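Local coordinates for RimK domain protein ATP-grasp (Sphaerobacter thermophilus, PDB 5I47) that probably binds ATP and a metal ion and may act as a RimK-type ATP-grasp ligase, the family that includes ribosomal S6-glutamate ligase, at residues Ala5-Leu10 / Asp51-Leu56; Leu10-Arg15 / Val35-Leu40; Ala45-Gly50 / Leu72-Thr77. One frame throughout, in Å; residues are numbered along the deposited sequence.

Contact 1: Ala5-Leu10 / Asp51-Leu56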
ATOM      1  N   ALA B   5      -2.918  30.177  15.909  1.00 71.76           N
ATOM      2  CA  ALA B   5      -3.438  29.042  15.149  1.00 70.85           C
ATOM      3  C   ALA B   5      -2.938  29.079  13.710  1.00 71.34           C
ATOM      4  O   ALA B   5      -3.138  30.066  12.998  1.00 72.06           O
ATOM      5  CB  ALA B   5      -4.954  29.031  15.183  1.00 68.17           C
ATOM      6  N   ARG B   6      -2.290  27.998  13.282  1.00 68.91           N
ATOM      7  CA  ARG B   6      -1.657  27.928  11.974  1.00 65.43           C
ATOM      8  C   ARG B   6      -2.154  26.704  11.215  1.00 60.54           C
ATOM      9  O   ARG B   6      -2.808  25.818  11.772  1.00 62.87           O
ATOM     10  CB  ARG B   6      -0.129  27.886  12.102  1.00 65.88           C
ATOM     11  CG  ARG B   6       0.456  28.973  12.989  1.00 65.99           C
ATOM     12  CD  ARG B   6       1.967  28.869  13.019  1.00 66.04           C
ATOM     13  NE  ARG B   6       2.411  27.608  13.606  1.00 63.51           N
ATOM     14  CZ  ARG B   6       3.525  26.975  13.253  1.00 64.32           C
ATOM     15  NH1 ARG B   6       3.854  25.832  13.840  1.00 63.01           N
ATOM     16  NH2 ARG B   6       4.303  27.477  12.302  1.00 65.68           N
ATOM     17  N   VAL B   7      -1.824  26.659   9.927  1.00 53.77           N
ATOM     18  CA  VAL B   7      -2.226  25.577   9.035  1.00 49.42           C
ATOM     19  C   VAL B   7      -1.011  25.148   8.223  1.00 50.02           C
ATOM     20  O   VAL B   7      -0.312  25.993   7.653  1.00 52.95           O
ATOM     21  CB  VAL B   7      -3.379  26.005   8.106  1.00 46.52           C
ATOM     22  CG1 VAL B   7      -3.534  25.026   6.955  1.00 47.45           C
ATOM     23  CG2 VAL B   7      -4.677  26.115   8.890  1.00 43.10           C
ATOM     24  N   ALA B   8      -0.762  23.840   8.168  1.00 44.20           N
ATOM     25  CA  ALA B   8       0.389  23.297   7.457  1.00 39.57           C
ATOM     26  C   ALA B   8       0.027  23.000   6.005  1.00 43.88           C
ATOM     27  O   ALA B   8      -0.988  22.351   5.733  1.00 44.43           O
ATOM     28  CB  ALA B   8       0.893  22.028   8.142  1.00 34.02           C
ATOM     29  N   LEU B   9       0.863  23.478   5.080  1.00 40.76           N
ATOM     30  CA  LEU B   9       0.730  23.204   3.647  1.00 33.98           C
ATOM     31  C   LEU B   9       1.819  22.200   3.276  1.00 32.15           C
ATOM     32  O   LEU B   9       2.958  22.570   2.990  1.00 33.23           O
ATOM     33  CB  LEU B   9       0.848  24.481   2.810  1.00 33.37           C
ATOM     34  CG  LEU B   9      -0.171  25.614   2.951  1.00 33.19           C
ATOM     35  CD1 LEU B   9       0.191  26.752   1.996  1.00 30.72           C
ATOM     36  CD2 LEU B   9      -1.593  25.126   2.698  1.00 26.29           C
ATOM     37  N   LEU B  10       1.456  20.917   3.284  1.00 36.48           N
ATOM     38  CA  LEU B  10       2.394  19.844   2.981  1.00 32.39           C
ATOM     39  C   LEU B  10       2.803  19.904   1.517  1.00 32.28           C
ATOM     40  O   LEU B  10       2.121  19.352   0.647  1.00 34.23           O
ATOM     41  CB  LEU B  10       1.780  18.482   3.313  1.00 31.46           C
ATOM     42  CG  LEU B  10       1.361  18.290   4.770  1.00 34.84           C
ATOM     43  CD1 LEU B  10       0.725  16.921   4.986  1.00 34.82           C
ATOM     44  CD2 LEU B  10       2.563  18.478   5.676  1.00 34.66           C
ATOM     45  N   ASP B  51       3.136  22.706  15.674  1.00 68.26           N
ATOM     46  CA  ASP B  51       1.863  23.203  16.186  1.00 66.61           C
ATOM     47  C   ASP B  51       0.987  23.640  15.017  1.00 62.20           C
ATOM     48  O   ASP B  51       1.235  24.680  14.398  1.00 61.67           O
ATOM     49  CB  ASP B  51       2.099  24.354  17.159  1.00 72.48           C
ATOM     50  CG  ASP B  51       0.820  24.828  17.826  1.00 76.67           C
ATOM     51  OD1 ASP B  51      -0.109  24.008  17.987  1.00 77.17           O
ATOM     52  OD2 ASP B  51       0.748  26.021  18.191  1.00 77.40           O
ATOM     53  N   PHE B  52      -0.030  22.840  14.703  1.00 55.86           N
ATOM     54  CA  PHE B  52      -0.939  23.140  13.607  1.00 51.53           C
ATOM     55  C   PHE B  52      -2.329  22.642  13.960  1.00 53.14           C
ATOM     56  O   PHE B  52      -2.480  21.569  14.551  1.00 58.75           O
ATOM     57  CB  PHE B  52      -0.488  22.492  12.293  1.00 44.71           C
ATOM     58  CG  PHE B  52       0.842  22.973  11.803  1.00 41.36           C
ATOM     59  CD1 PHE B  52       0.946  24.162  11.105  1.00 43.15           C
ATOM     60  CD2 PHE B  52       1.987  22.234  12.039  1.00 36.57           C
ATOM     61  CE1 PHE B  52       2.170  24.607  10.653  1.00 41.58           C
ATOM     62  CE2 PHE B  52       3.209  22.672  11.589  1.00 35.53           C
ATOM     63  CZ  PHE B  52       3.302  23.860  10.895  1.00 38.82           C
ATOM     64  N   VAL B  53      -3.340  23.424  13.583  1.00 48.92           N
ATOM     65  CA  VAL B  53      -4.716  22.977  13.758  1.00 47.91           C
ATOM     66  C   VAL B  53      -5.164  22.073  12.619  1.00 45.16           C
ATOM     67  O   VAL B  53      -6.156  21.347  12.768  1.00 45.20           O
ATOM     68  CB  VAL B  53      -5.658  24.184  13.888  1.00 48.96           C
ATOM     69  CG1 VAL B  53      -5.114  25.155  14.924  1.00 55.20           C
ATOM     70  CG2 VAL B  53      -5.834  24.872  12.543  1.00 43.65           C
ATOM     71  N   ALA B  54      -4.454  22.086  11.494  1.00 41.78           N
ATOM     72  CA  ALA B  54      -4.788  21.251  10.349  1.00 38.59           C
ATOM     73  C   ALA B  54      -3.595  21.213   9.406  1.00 39.20           C
ATOM     74  O   ALA B  54      -2.723  22.088   9.442  1.00 39.14           O
ATOM     75  CB  ALA B  54      -6.033  21.766   9.621  1.00 36.73           C
ATOM     76  N   ALA B  55      -3.562  20.179   8.567  1.00 35.84           N
ATOM     77  CA  ALA B  55      -2.581  20.053   7.500  1.00 29.98           C
ATOM     78  C   ALA B  55      -3.310  19.822   6.187  1.00 30.61           C
ATOM     79  O   ALA B  55      -4.339  19.141   6.150  1.00 31.04           O
ATOM     80  CB  ALA B  55      -1.598  18.908   7.762  1.00 24.37           C
ATOM     81  N   LEU B  56      -2.786  20.403   5.112  1.00 28.86           N
ATOM     82  CA  LEU B  56      -3.381  20.269   3.787  1.00 29.88           C
ATOM     83  C   LEU B  56      -2.314  19.733   2.845  1.00 36.40           C
ATOM     84  O   LEU B  56      -1.337  20.428   2.547  1.00 42.50           O
ATOM     85  CB  LEU B  56      -3.939  21.604   3.297  1.00 31.29           C
ATOM     86  CG  LEU B  56      -4.500  21.672   1.874  1.00 32.68           C
ATOM     87  CD1 LEU B  56      -5.637  20.685   1.685  1.00 29.75           C
ATOM     88  CD2 LEU B  56      -4.963  23.086   1.571  1.00 34.60           C
TER
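Leu56 N gives Ala8 O a hydrogen bond of 2.7 Å. Ala8 N gives a nearly straight one of 2.9 Å to Ala54 O. Leu10 N reaches Leu56 O, also at 2.9 Å, and the backbones here run parallel. Nearer the start of strand 6-10, Val53 N bonds to Arg6 O at 3.0 Å. The Arg6 chain bends at chi3 (-63°), which turns NE back toward Asp51 O. That carbonyl takes two weak, bent bonds from the guanidinium, through NE and NH1, with Arg6 NH1 2.9 Å from Asp51 O. The guanidinium also stacks on Phe52, with the two planes 24° apart. NH1 lies toward the rim of that face, and CZ is off-centre over the ring. Ala8 closes the opposite face: Ala8 CB stands over the middle, 3.7 Å from the centroid of the Phe52 ring. An alanine at Phe52 would probably open a gap between Arg6 and Ala8 and let the guanidinium turn more freely. On one face of the sheet Leu9 and Leu56 lie side by side, their CD2 atoms 4.1 Å apart. On the other, Ala8 meets Ala55. This is the central strand pairing of a Rossmann-like parallel sheet, consistent with a LysX-type pre-ATP-grasp domain.

Contact 2: Leu10-Arg15 / Val35-Leu40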
ATOM      1  N   LEU B  10       1.456  20.917   3.284  1.00 36.48           N
ATOM      2  CA  LEU B  10       2.394  19.844   2.981  1.00 32.39           C
ATOM      3  C   LEU B  10       2.803  19.904   1.517  1.00 32.28           C
ATOM      4  O   LEU B  10       2.121  19.352   0.647  1.00 34.23           O
ATOM      5  CB  LEU B  10       1.780  18.482   3.313  1.00 31.46           C
ATOM      6  CG  LEU B  10       1.361  18.290   4.770  1.00 34.84           C
ATOM      7  CD1 LEU B  10       0.725  16.921   4.986  1.00 34.82           C
ATOM      8  CD2 LEU B  10       2.563  18.478   5.676  1.00 34.66           C
ATOM      9  N   ALA B  11       3.911  20.581   1.238  1.00 33.24           N
ATOM     10  CA  ALA B  11       4.378  20.761  -0.126  1.00 32.81           C
ATOM     11  C   ALA B  11       5.882  20.964  -0.085  1.00 39.47           C
ATOM     12  O   ALA B  11       6.473  21.172   0.977  1.00 44.14           O
ATOM     13  CB  ALA B  11       3.678  21.942  -0.809  1.00 33.06           C
ATOM     14  N   ASP B  12       6.503  20.898  -1.256  1.00 43.84           N
ATOM     15  CA  ASP B  12       7.942  21.079  -1.328  1.00 48.00           C
ATOM     16  C   ASP B  12       8.343  22.510  -1.646  1.00 50.48           C
ATOM     17  O   ASP B  12       9.456  22.917  -1.297  1.00 53.64           O
ATOM     18  CB  ASP B  12       8.536  20.121  -2.363  1.00 53.88           C
ATOM     19  CG  ASP B  12       8.305  18.667  -1.999  1.00 58.25           C
ATOM     20  OD1 ASP B  12       7.939  17.875  -2.893  1.00 59.05           O
ATOM     21  OD2 ASP B  12       8.484  18.318  -0.810  1.00 61.05           O
ATOM     22  N   ARG B  13       7.462  23.283  -2.277  1.00 53.55           N
ATOM     23  CA  ARG B  13       7.716  24.686  -2.569  1.00 56.92           C
ATOM     24  C   ARG B  13       6.399  25.360  -2.928  1.00 59.49           C
ATOM     25  O   ARG B  13       5.499  24.730  -3.493  1.00 60.03           O
ATOM     26  CB  ARG B  13       8.733  24.852  -3.705  1.00 57.08           C
ATOM     27  CG  ARG B  13       8.347  24.173  -5.005  1.00 56.20           C
ATOM     28  CD  ARG B  13       9.456  24.311  -6.031  1.00 57.95           C
ATOM     29  NE  ARG B  13       8.918  24.521  -7.368  1.00 59.61           N
ATOM     30  CZ  ARG B  13       8.533  25.703  -7.837  1.00 64.66           C
ATOM     31  NH1 ARG B  13       8.626  26.789  -7.077  1.00 62.13           N
ATOM     32  NH2 ARG B  13       8.051  25.803  -9.064  1.00 69.37           N
ATOM     33  N   LEU B  14       6.299  26.643  -2.590  1.00 57.32           N
ATOM     34  CA  LEU B  14       5.081  27.408  -2.828  1.00 51.94           C
ATOM     35  C   LEU B  14       4.972  27.770  -4.303  1.00 52.47           C
ATOM     36  O   LEU B  14       5.869  28.413  -4.860  1.00 59.67           O
ATOM     37  CB  LEU B  14       5.067  28.668  -1.965  1.00 45.81           C
ATOM     38  CG  LEU B  14       5.143  28.464  -0.451  1.00 45.27           C
ATOM     39  CD1 LEU B  14       5.120  29.798   0.272  1.00 44.58           C
ATOM     40  CD2 LEU B  14       4.008  27.575   0.035  1.00 48.59           C
ATOM     41  N   ARG B  15       3.876  27.358  -4.936  1.00 48.70           N
ATOM     42  CA  ARG B  15       3.533  27.766  -6.285  1.00 47.74           C
ATOM     43  C   ARG B  15       2.296  28.665  -6.227  1.00 45.24           C
ATOM     44  O   ARG B  15       1.915  29.147  -5.149  1.00 43.72           O
ATOM     45  CB  ARG B  15       3.327  26.531  -7.162  1.00 51.18           C
ATOM     46  CG  ARG B  15       4.570  25.691  -7.383  1.00 58.16           C
ATOM     47  CD  ARG B  15       4.199  24.358  -8.012  1.00 68.91           C
ATOM     48  NE  ARG B  15       3.082  23.727  -7.307  1.00 78.73           N
ATOM     49  CZ  ARG B  15       1.854  23.591  -7.804  1.00 78.39           C
ATOM     50  NH1 ARG B  15       1.574  24.030  -9.024  1.00 79.62           N
ATOM     51  NH2 ARG B  15       0.906  23.008  -7.081  1.00 73.08           N
ATOM     52  N   VAL B  35       5.203  23.451   4.894  1.00 48.90           N
ATOM     53  CA  VAL B  35       5.847  22.384   5.655  1.00 45.45           C
ATOM     54  C   VAL B  35       6.331  21.351   4.651  1.00 47.39           C
ATOM     55  O   VAL B  35       5.523  20.641   4.039  1.00 49.89           O
ATOM     56  CB  VAL B  35       4.907  21.753   6.691  1.00 40.21           C
ATOM     57  CG1 VAL B  35       5.637  20.669   7.467  1.00 36.87           C
ATOM     58  CG2 VAL B  35       4.364  22.815   7.634  1.00 40.04           C
ATOM     59  N   GLN B  36       7.641  21.272   4.472  1.00 49.67           N
ATOM     60  CA  GLN B  36       8.214  20.348   3.508  1.00 51.65           C
ATOM     61  C   GLN B  36       8.259  18.947   4.107  1.00 49.30           C
ATOM     62  O   GLN B  36       8.876  18.756   5.161  1.00 42.54           O
ATOM     63  CB  GLN B  36       9.610  20.806   3.101  1.00 54.03           C
ATOM     64  CG  GLN B  36       9.649  22.222   2.526  1.00 53.86           C
ATOM     65  CD  GLN B  36      11.064  22.728   2.291  1.00 55.44           C
ATOM     66  OE1 GLN B  36      11.840  22.904   3.231  1.00 56.12           O
ATOM     67  NE2 GLN B  36      11.405  22.963   1.030  1.00 55.18           N
ATOM     68  N   PRO B  37       7.605  17.955   3.494  1.00 52.11           N
ATOM     69  CA  PRO B  37       7.646  16.595   4.054  1.00 48.23           C
ATOM     70  C   PRO B  37       9.026  15.967   4.018  1.00 49.59           C
ATOM     71  O   PRO B  37       9.279  15.030   4.784  1.00 49.81           O
ATOM     72  CB  PRO B  37       6.659  15.818   3.171  1.00 45.77           C
ATOM     73  CG  PRO B  37       5.808  16.857   2.528  1.00 48.15           C
ATOM     74  CD  PRO B  37       6.699  18.047   2.339  1.00 51.49           C
ATOM     75  N   ALA B  38       9.929  16.451   3.161  1.00 47.47           N
ATOM     76  CA  ALA B  38      11.268  15.879   3.099  1.00 42.90           C
ATOM     77  C   ALA B  38      12.023  16.025   4.413  1.00 43.19           C
ATOM     78  O   ALA B  38      12.957  15.259   4.666  1.00 43.13           O
ATOM     79  CB  ALA B  38      12.061  16.524   1.962  1.00 38.71           C
ATOM     80  N   LYS B  39      11.634  16.975   5.260  1.00 48.34           N
ATOM     81  CA  LYS B  39      12.300  17.213   6.532  1.00 50.23           C
ATOM     82  C   LYS B  39      11.534  16.630   7.712  1.00 52.76           C
ATOM     83  O   LYS B  39      11.867  16.929   8.863  1.00 56.54           O
ATOM     84  CB  LYS B  39      12.515  18.716   6.737  1.00 58.55           C
ATOM     85  CG  LYS B  39      11.236  19.491   7.033  1.00 69.85           C
ATOM     86  CD  LYS B  39      11.319  20.945   6.566  1.00 75.45           C
ATOM     87  CE  LYS B  39       9.976  21.661   6.751  1.00 70.88           C
ATOM     88  NZ  LYS B  39       9.904  22.963   6.026  1.00 64.86           N
ATOM     89  N   LEU B  40      10.521  15.807   7.457  1.00 50.54           N
ATOM     90  CA  LEU B  40       9.658  15.274   8.505  1.00 46.49           C
ATOM     91  C   LEU B  40      10.151  13.891   8.920  1.00 44.04           C
ATOM     92  O   LEU B  40      10.087  12.939   8.135  1.00 43.79           O
ATOM     93  CB  LEU B  40       8.207  15.223   8.033  1.00 43.15           C
ATOM     94  CG  LEU B  40       7.488  16.569   7.927  1.00 37.97           C
ATOM     95  CD1 LEU B  40       6.078  16.383   7.404  1.00 33.57           C
ATOM     96  CD2 LEU B  40       7.463  17.253   9.280  1.00 37.47           C
TER
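Gln36 reaches Asp12 on an extended side chain. CG is anti to the carbonyl carbon of Gln36 (chi1 -57°), and CD is anti to CA (chi2 173°). Gln36 NE2 gives Asp12 O a hydrogen bond of 3.0 Å. The N-H points almost straight at the acceptor (168°), which lies in the amide plane. At the other branch of the amide, Gln36 OE1 takes a weak bond from Lys39 NZ at 3.4 Å. The two bonds together would favour this orientation of the amide. Nearer the strands, Ala11 N bonds to Val35 O at 3.2 Å. Ala11 O meets the CA-H of Gln36, with 3.2 Å between Ala11 O and Gln36 CA. Pro37 presents its CD to Asp12 OD2 at 3.6 Å, the two side chains crossing at about a right angle. Leu10 and Val35 lie side by side where strands 6-10 and 31-35 end. From there residues 10-15 lead to helix 16-27, with Arg15 as its N-cap residue. Residues 35-40 make a short 3-10 turn at 37-38, and backbone atoms of Ala38 and Leu40 bond to the second subunit. Leu10 and Pro37 both pack on helix 63-74.

Contact 3: Ala45-Gly50 / Leu72-Thr77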
ATOM      1  N   ALA B  45       5.122   6.967  18.327  1.00 52.60           N
ATOM      2  CA  ALA B  45       4.478   7.075  19.633  1.00 52.43           C
ATOM      3  C   ALA B  45       3.735   8.396  19.790  1.00 53.22           C
ATOM      4  O   ALA B  45       2.709   8.447  20.477  1.00 52.70           O
ATOM      5  CB  ALA B  45       5.513   6.912  20.745  1.00 53.24           C
ATOM      6  N   ALA B  46       4.232   9.466  19.175  1.00 53.62           N
ATOM      7  CA  ALA B  46       3.562  10.759  19.202  1.00 55.59           C
ATOM      8  C   ALA B  46       3.905  11.534  17.936  1.00 51.62           C
ATOM      9  O   ALA B  46       4.779  12.408  17.962  1.00 47.89           O
ATOM     10  CB  ALA B  46       3.961  11.558  20.443  1.00 58.75           C
ATOM     11  N   PRO B  47       3.258  11.245  16.810  1.00 49.60           N
ATOM     12  CA  PRO B  47       3.622  11.929  15.563  1.00 51.91           C
ATOM     13  C   PRO B  47       3.084  13.350  15.510  1.00 53.46           C
ATOM     14  O   PRO B  47       1.955  13.631  15.924  1.00 55.80           O
ATOM     15  CB  PRO B  47       2.989  11.047  14.478  1.00 49.23           C
ATOM     16  CG  PRO B  47       1.860  10.366  15.161  1.00 44.81           C
ATOM     17  CD  PRO B  47       2.259  10.179  16.592  1.00 44.55           C
ATOM     18  N   SER B  48       3.914  14.249  14.989  1.00 51.63           N
ATOM     19  CA  SER B  48       3.543  15.649  14.841  1.00 50.52           C
ATOM     20  C   SER B  48       4.533  16.324  13.905  1.00 46.38           C
ATOM     21  O   SER B  48       5.704  15.942  13.842  1.00 44.56           O
ATOM     22  CB  SER B  48       3.512  16.377  16.191  1.00 52.67           C
ATOM     23  OG  SER B  48       3.093  17.723  16.034  1.00 56.63           O
ATOM     24  N   ALA B  49       4.046  17.330  13.180  1.00 46.30           N
ATOM     25  CA  ALA B  49       4.877  18.136  12.296  1.00 50.12           C
ATOM     26  C   ALA B  49       4.986  19.577  12.779  1.00 53.08           C
ATOM     27  O   ALA B  49       5.381  20.459  12.012  1.00 51.73           O
ATOM     28  CB  ALA B  49       4.333  18.092  10.868  1.00 49.35           C
ATOM     29  N   GLY B  50       4.648  19.825  14.037  1.00 54.93           N
ATOM     30  CA  GLY B  50       4.618  21.155  14.604  1.00 57.47           C
ATOM     31  C   GLY B  50       3.227  21.521  15.080  1.00 62.90           C
ATOM     32  O   GLY B  50       2.264  20.771  14.920  1.00 67.25           O
ATOM     33  N   LEU B  72      -0.148  11.845  11.056  1.00 26.85           N
ATOM     34  CA  LEU B  72      -0.489  13.160  11.585  1.00 32.51           C
ATOM     35  C   LEU B  72      -1.860  13.146  12.250  1.00 31.44           C
ATOM     36  O   LEU B  72      -2.027  13.687  13.348  1.00 36.83           O
ATOM     37  CB  LEU B  72      -0.424  14.205  10.469  1.00 31.45           C
ATOM     38  CG  LEU B  72       0.973  14.466   9.895  1.00 29.54           C
ATOM     39  CD1 LEU B  72       0.915  15.408   8.695  1.00 26.26           C
ATOM     40  CD2 LEU B  72       1.893  15.018  10.972  1.00 27.23           C
ATOM     41  N   ALA B  73      -2.846  12.503  11.616  1.00 30.23           N
ATOM     42  CA  ALA B  73      -4.196  12.479  12.180  1.00 30.15           C
ATOM     43  C   ALA B  73      -4.222  11.777  13.532  1.00 27.47           C
ATOM     44  O   ALA B  73      -4.842  12.270  14.483  1.00 25.40           O
ATOM     45  CB  ALA B  73      -5.163  11.807  11.206  1.00 27.45           C
ATOM     46  N   SER B  74      -3.551  10.626  13.642  1.00 29.98           N
ATOM     47  CA  SER B  74      -3.506   9.907  14.911  1.00 38.44           C
ATOM     48  C   SER B  74      -2.813  10.711  16.003  1.00 40.04           C
ATOM     49  O   SER B  74      -3.099  10.501  17.188  1.00 39.19           O
ATOM     50  CB  SER B  74      -2.817   8.549  14.732  1.00 41.22           C
ATOM     51  OG  SER B  74      -1.461   8.695  14.342  1.00 44.03           O
ATOM     52  N   GLY B  75      -1.926  11.633  15.632  1.00 40.73           N
ATOM     53  CA  GLY B  75      -1.220  12.474  16.572  1.00 42.30           C
ATOM     54  C   GLY B  75      -1.949  13.726  17.005  1.00 48.10           C
ATOM     55  O   GLY B  75      -1.455  14.440  17.882  1.00 52.95           O
ATOM     56  N   GLY B  76      -3.108  14.019  16.418  1.00 46.38           N
ATOM     57  CA  GLY B  76      -3.872  15.202  16.758  1.00 42.55           C
ATOM     58  C   GLY B  76      -3.915  16.276  15.692  1.00 39.89           C
ATOM     59  O   GLY B  76      -4.500  17.340  15.937  1.00 41.61           O
ATOM     60  N   THR B  77      -3.317  16.049  14.522  1.00 39.94           N
ATOM     61  CA  THR B  77      -3.352  17.031  13.442  1.00 41.25           C
ATOM     62  C   THR B  77      -4.225  16.514  12.307  1.00 41.85           C
ATOM     63  O   THR B  77      -3.798  15.627  11.551  1.00 44.51           O
ATOM     64  CB  THR B  77      -1.941  17.338  12.928  1.00 44.46           C
ATOM     65  OG1 THR B  77      -1.108  17.757  14.015  1.00 53.04           O
ATOM     66  CG2 THR B  77      -1.994  18.451  11.890  1.00 42.04           C
TER
HETATM   67  O   HOH W   1       1.731  18.382  13.068  1.00 37.43           O
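A Schellman motif closes the C-terminal end of helix 63-74, and there Gly75 and Leu72 meet Pro47 and Ala49. Gly76 has the positive phi of the motif (110°). Thr77 N bonds back to Leu72 O at 2.9 Å, and Gly76 N to Ala73 O at 3.1 Å. The turn brings the CA-H of Gly75 almost straight onto a carbonyl, with 3.4 Å between Gly75 CA and Pro47 O. A CB on Gly75 would clash with Pro47 O, so glycine suits this close approach. CG of the Pro47 ring touches Ser74 OG at 3.8 Å. That hydroxyl is already hydrogen-bonded to the helix carbonyls of Leu71 and Ala70. Leu72 starts out away from the loop, but its CD2 comes within 3.9 Å of Ala49 CB. The polar link is through a water, which donates to Gly50 O at 3.1 Å and is hydrogen-bonded to Thr77 OG1 at 3.1 Å. Within the loop, Gly50 N bonds to Ser48 OG, an ST turn. The loop runs from strand 41-42 to strand 54-57, and the helix end leads on to strand 79-80. Leu42 touches both Pro47 and Leu72, while Ser74 packs on Arg97 of the second subunit.

Contacts 1 and 2 are mostly buried and share Leu10; contact 3 is only partly buried. Contact 1 joins strands 6-10 and 54-57. Contact 2 lies on the other side of strand 6-10, where that strand and strand 31-35 both end. Val35 CG2 packs on both Phe52 and Ala8, so the two contacts meet. Contact 3 lies beside them, at the end of helix 63-74, with Leu72 CD1 against Leu10 CD1 and Thr77 against strand 54-57. The chemistry follows the place. Regular strand bonds and a stacked ring hold contact 1, and one backbone bond and a glutamine amide hold contact 2. Contact 3 has no direct hydrogen bond across it and relies on packing, a CA-H contact and a water.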